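Local structure of uncharacterized protein (Parabacteroides merdae ATCC 43184, 4OPW) at residues 191-199 and 212-220. The protein is of unknown function but is a putative adhesin of the DUF2807 family, whose repetitive all-beta fold probably serves in cell adhesion. Residues are numbered along the deposited sequence; the frame is centred on the assembly and turned at random. Where two conformers were deposited one is given.
Sequences VNCKITGKG and TIVGKGNIR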
loop_
_atom_site.group_PDB
_atom_site.type_symbol
_atom_site.label_atom_id
_atom_site.label_comp_id
_atom_site.label_asym_id
_atom_site.label_seq_id
_atom_site.Cartn_x
_atom_site.Cartn_y
_atom_site.Cartn_z
ATOM N N VAL A 191 -3.302 21.346 1.305
ATOM C CA VAL A 191 -3.575 20.253 0.369
ATOM C C VAL A 191 -3.420 20.691 -1.075
ATOM O O VAL A 191 -3.851 21.792 -1.457
ATOM C CB VAL A 191 -5.006 19.644 0.579
ATOM C CG1 VAL A 191 -5.316 18.507 -0.420
ATOM C CG2 VAL A 191 -5.201 19.143 2.008
ATOM N N ASN A 192 -2.805 19.815 -1.879
ATOM C CA ASN A 192 -2.688 19.923 -3.324
ATOM C C ASN A 192 -3.411 18.704 -3.900
ATOM O O ASN A 192 -3.052 17.581 -3.551
ATOM C CB ASN A 192 -1.220 19.982 -3.770
ATOM C CG ASN A 192 -0.811 21.341 -4.277
ATOM O OD1 ASN A 192 -0.669 22.304 -3.514
ATOM N ND2 ASN A 192 -0.634 21.454 -5.584
ATOM N N CYS A 193 -4.457 18.911 -4.719
ATOM C CA CYS A 193 -5.229 17.788 -5.291
ATOM C C CYS A 193 -5.350 17.947 -6.781
ATOM O O CYS A 193 -5.803 18.993 -7.263
ATOM C CB CYS A 193 -6.598 17.645 -4.629
ATOM S SG CYS A 193 -7.486 16.119 -5.061
ATOM N N LYS A 194 -4.959 16.907 -7.528
ATOM C CA LYS A 194 -4.977 16.950 -8.984
ATOM C C LYS A 194 -5.583 15.678 -9.569
ATOM O O LYS A 194 -5.203 14.569 -9.175
ATOM C CB LYS A 194 -3.547 17.169 -9.511
ATOM C CG LYS A 194 -3.439 17.436 -11.011
ATOM C CD LYS A 194 -1.975 17.572 -11.418
ATOM C CE LYS A 194 -1.768 17.517 -12.910
ATOM N NZ LYS A 194 -0.331 17.370 -13.266
ATOM N N ILE A 195 -6.548 15.846 -10.498
ATOM C CA ILE A 195 -7.202 14.731 -11.205
ATOM C C ILE A 195 -7.044 14.981 -12.707
ATOM O O ILE A 195 -7.459 16.031 -13.195
ATOM C CB ILE A 195 -8.691 14.453 -10.823
ATOM C CG1 ILE A 195 -8.839 14.169 -9.296
ATOM C CG2 ILE A 195 -9.230 13.250 -11.665
ATOM C CD1 ILE A 195 -10.280 13.960 -8.806
ATOM N N THR A 196 -6.470 14.004 -13.442
ATOM C CA THR A 196 -6.317 14.071 -14.904
ATOM C C THR A 196 -7.038 12.830 -15.444
ATOM O O THR A 196 -6.558 11.709 -15.256
ATOM C CB THR A 196 -4.810 14.118 -15.310
ATOM O OG1 THR A 196 -4.128 15.118 -14.547
ATOM C CG2 THR A 196 -4.605 14.375 -16.823
ATOM N N GLY A 197 -8.199 13.047 -16.051
ATOM C CA GLY A 197 -9.067 11.993 -16.567
ATOM C C GLY A 197 -10.247 11.840 -15.633
ATOM O O GLY A 197 -10.788 12.836 -15.136
ATOM N N LYS A 198 -10.625 10.593 -15.344
ATOM C CA LYS A 198 -11.732 10.309 -14.430
ATOM C C LYS A 198 -11.214 10.139 -13.013
ATOM O O LYS A 198 -10.003 10.051 -12.776
ATOM C CB LYS A 198 -12.478 9.014 -14.862
ATOM C CG LYS A 198 -13.155 9.053 -16.223
ATOM C CD LYS A 198 -13.199 7.662 -16.885
ATOM C CE LYS A 198 -14.209 6.702 -16.302
ATOM N NZ LYS A 198 -14.251 5.425 -17.064
ATOM N N GLY A 199 -12.136 10.074 -12.074
ATOM C CA GLY A 199 -11.755 9.808 -10.698
ATOM C C GLY A 199 -12.534 10.571 -9.667
ATOM O O GLY A 199 -13.347 11.443 -9.980
ATOM N N THR A 212 -6.709 21.063 -9.081
ATOM C CA THR A 212 -6.556 21.073 -10.536
ATOM C C THR A 212 -7.262 19.861 -11.125
ATOM O O THR A 212 -6.970 18.733 -10.733
ATOM C CB THR A 212 -5.078 21.112 -10.966
ATOM O OG1 THR A 212 -4.362 22.082 -10.187
ATOM C CG2 THR A 212 -4.915 21.409 -12.468
ATOM N N ILE A 213 -8.180 20.098 -12.072
ATOM C CA ILE A 213 -8.888 19.015 -12.763
ATOM C C ILE A 213 -8.788 19.221 -14.256
ATOM O O ILE A 213 -9.042 20.322 -14.724
ATOM C CB ILE A 213 -10.395 18.907 -12.341
ATOM C CG1 ILE A 213 -10.549 18.555 -10.828
ATOM C CG2 ILE A 213 -11.153 17.902 -13.261
ATOM C CD1 ILE A 213 -11.952 18.611 -10.278
ATOM N N VAL A 214 -8.456 18.140 -15.004
ATOM C CA VAL A 214 -8.500 18.106 -16.470
ATOM C C VAL A 214 -9.277 16.836 -16.795
ATOM O O VAL A 214 -8.733 15.735 -16.632
ATOM C CB VAL A 214 -7.128 18.187 -17.202
ATOM C CG1 VAL A 214 -7.327 18.164 -18.724
ATOM C CG2 VAL A 214 -6.339 19.420 -16.779
ATOM N N GLY A 215 -10.563 16.981 -17.129
ATOM C CA GLY A 215 -11.436 15.844 -17.406
ATOM C C GLY A 215 -12.710 15.832 -16.585
ATOM O O GLY A 215 -13.148 16.884 -16.116
ATOM N N LYS A 216 -13.278 14.634 -16.360
ATOM C CA LYS A 216 -14.557 14.401 -15.655
ATOM C C LYS A 216 -14.411 14.106 -14.147
ATOM O O LYS A 216 -15.422 13.980 -13.445
ATOM C CB LYS A 216 -15.296 13.215 -16.305
ATOM C CG LYS A 216 -15.931 13.550 -17.643
ATOM C CD LYS A 216 -16.356 12.284 -18.378
ATOM C CE LYS A 216 -15.962 12.282 -19.843
ATOM N NZ LYS A 216 -16.716 13.292 -20.640
ATOM N N GLY A 217 -13.182 13.977 -13.667
ATOM C CA GLY A 217 -12.909 13.697 -12.260
ATOM C C GLY A 217 -13.457 14.739 -11.307
ATOM O O GLY A 217 -13.535 15.925 -11.653
ATOM N N ASN A 218 -13.862 14.305 -10.109
ATOM C CA ASN A 218 -14.449 15.209 -9.121
ATOM C C ASN A 218 -13.663 15.246 -7.828
ATOM O O ASN A 218 -13.204 14.206 -7.344
ATOM C CB ASN A 218 -15.887 14.808 -8.808
ATOM C CG ASN A 218 -16.802 15.000 -9.976
ATOM O OD1 ASN A 218 -17.010 16.121 -10.439
ATOM N ND2 ASN A 218 -17.287 13.901 -10.530
ATOM N N ILE A 219 -13.545 16.450 -7.267
ATOM C CA ILE A 219 -12.911 16.674 -5.981
ATOM C C ILE A 219 -14.010 17.107 -5.011
ATOM O O ILE A 219 -14.737 18.070 -5.284
ATOM C CB ILE A 219 -11.760 17.700 -6.054
ATOM C CG1 ILE A 219 -10.611 17.181 -6.948
ATOM C CG2 ILE A 219 -11.275 18.081 -4.624
ATOM C CD1 ILE A 219 -9.528 18.247 -7.277
ATOM N N ARG A 220 -14.158 16.373 -3.906
ATOM C CA ARG A 220 -15.146 16.730 -2.884
ATOM C C ARG A 220 -14.385 16.965 -1.598
ATOM O O ARG A 220 -13.558 16.138 -1.225
ATOM C CB ARG A 220 -16.247 15.651 -2.757
ATOM C CG ARG A 220 -17.149 15.518 -3.998
ATOM C CD ARG A 220 -17.965 16.774 -4.282
ATOM N NE ARG A 220 -18.764 16.652 -5.505
ATOM C CZ ARG A 220 -18.381 17.060 -6.713
ATOM N NH1 ARG A 220 -17.182 17.594 -6.893
ATOM N NH2 ARG A 220 -19.192 16.926 -7.753
HETATM O O HOH W 1 -3.472 21.155 -7.740
HETATM O O HOH W 2 -16.293 11.174 -9.713
HETATM O O HOH W 3 -15.062 10.605 -12.862
#
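Ile195 is gripped through both backbone polar atoms by its parallel neighbour, its N donating to Thr212 O and its O accepting from Val214 N (3.0 Å). Thr212 N to Cys193 O and Gly197 N to Val214 O (2.8 Å) extend this ladder, with CA-H...O contacts between the rungs. Where the strands give way to the turns, Gly217 N reaches Gly197 O in its carbonyl plane but on a bent bond (139° at the hydrogen), and Asn218 N, at the start of strand 218-220, bonds Gly199 O (2.9 Å) from 33° off the plane. One water bridges Cys193 O and Thr212 OG1; another links Gly199 O to Asn218 ND2, while Asn218 OD1 accepts from Thr236 N.

Inside, Ile195 and Ile219 lie alongside one another, running opposite ways: with CG1 beside its backbone N (chi1 -58°), Ile195 brings CD1 to Ile219 CG1 (3.7 Å), while its CG2 branch rests on Gly217 CA (3.8 Å). Cys193 SG meets Ile219 CD1 at 3.7 Å. On the other face Lys194 CG runs alongside Thr212 CB (4.0 Å).

In this beta-solenoid, 191-197 lies between strands 170-177 and 208-214, while 218-221 pairs with 200-205 on the facing wall, where Ile203 touches both Cys193 and Ile219.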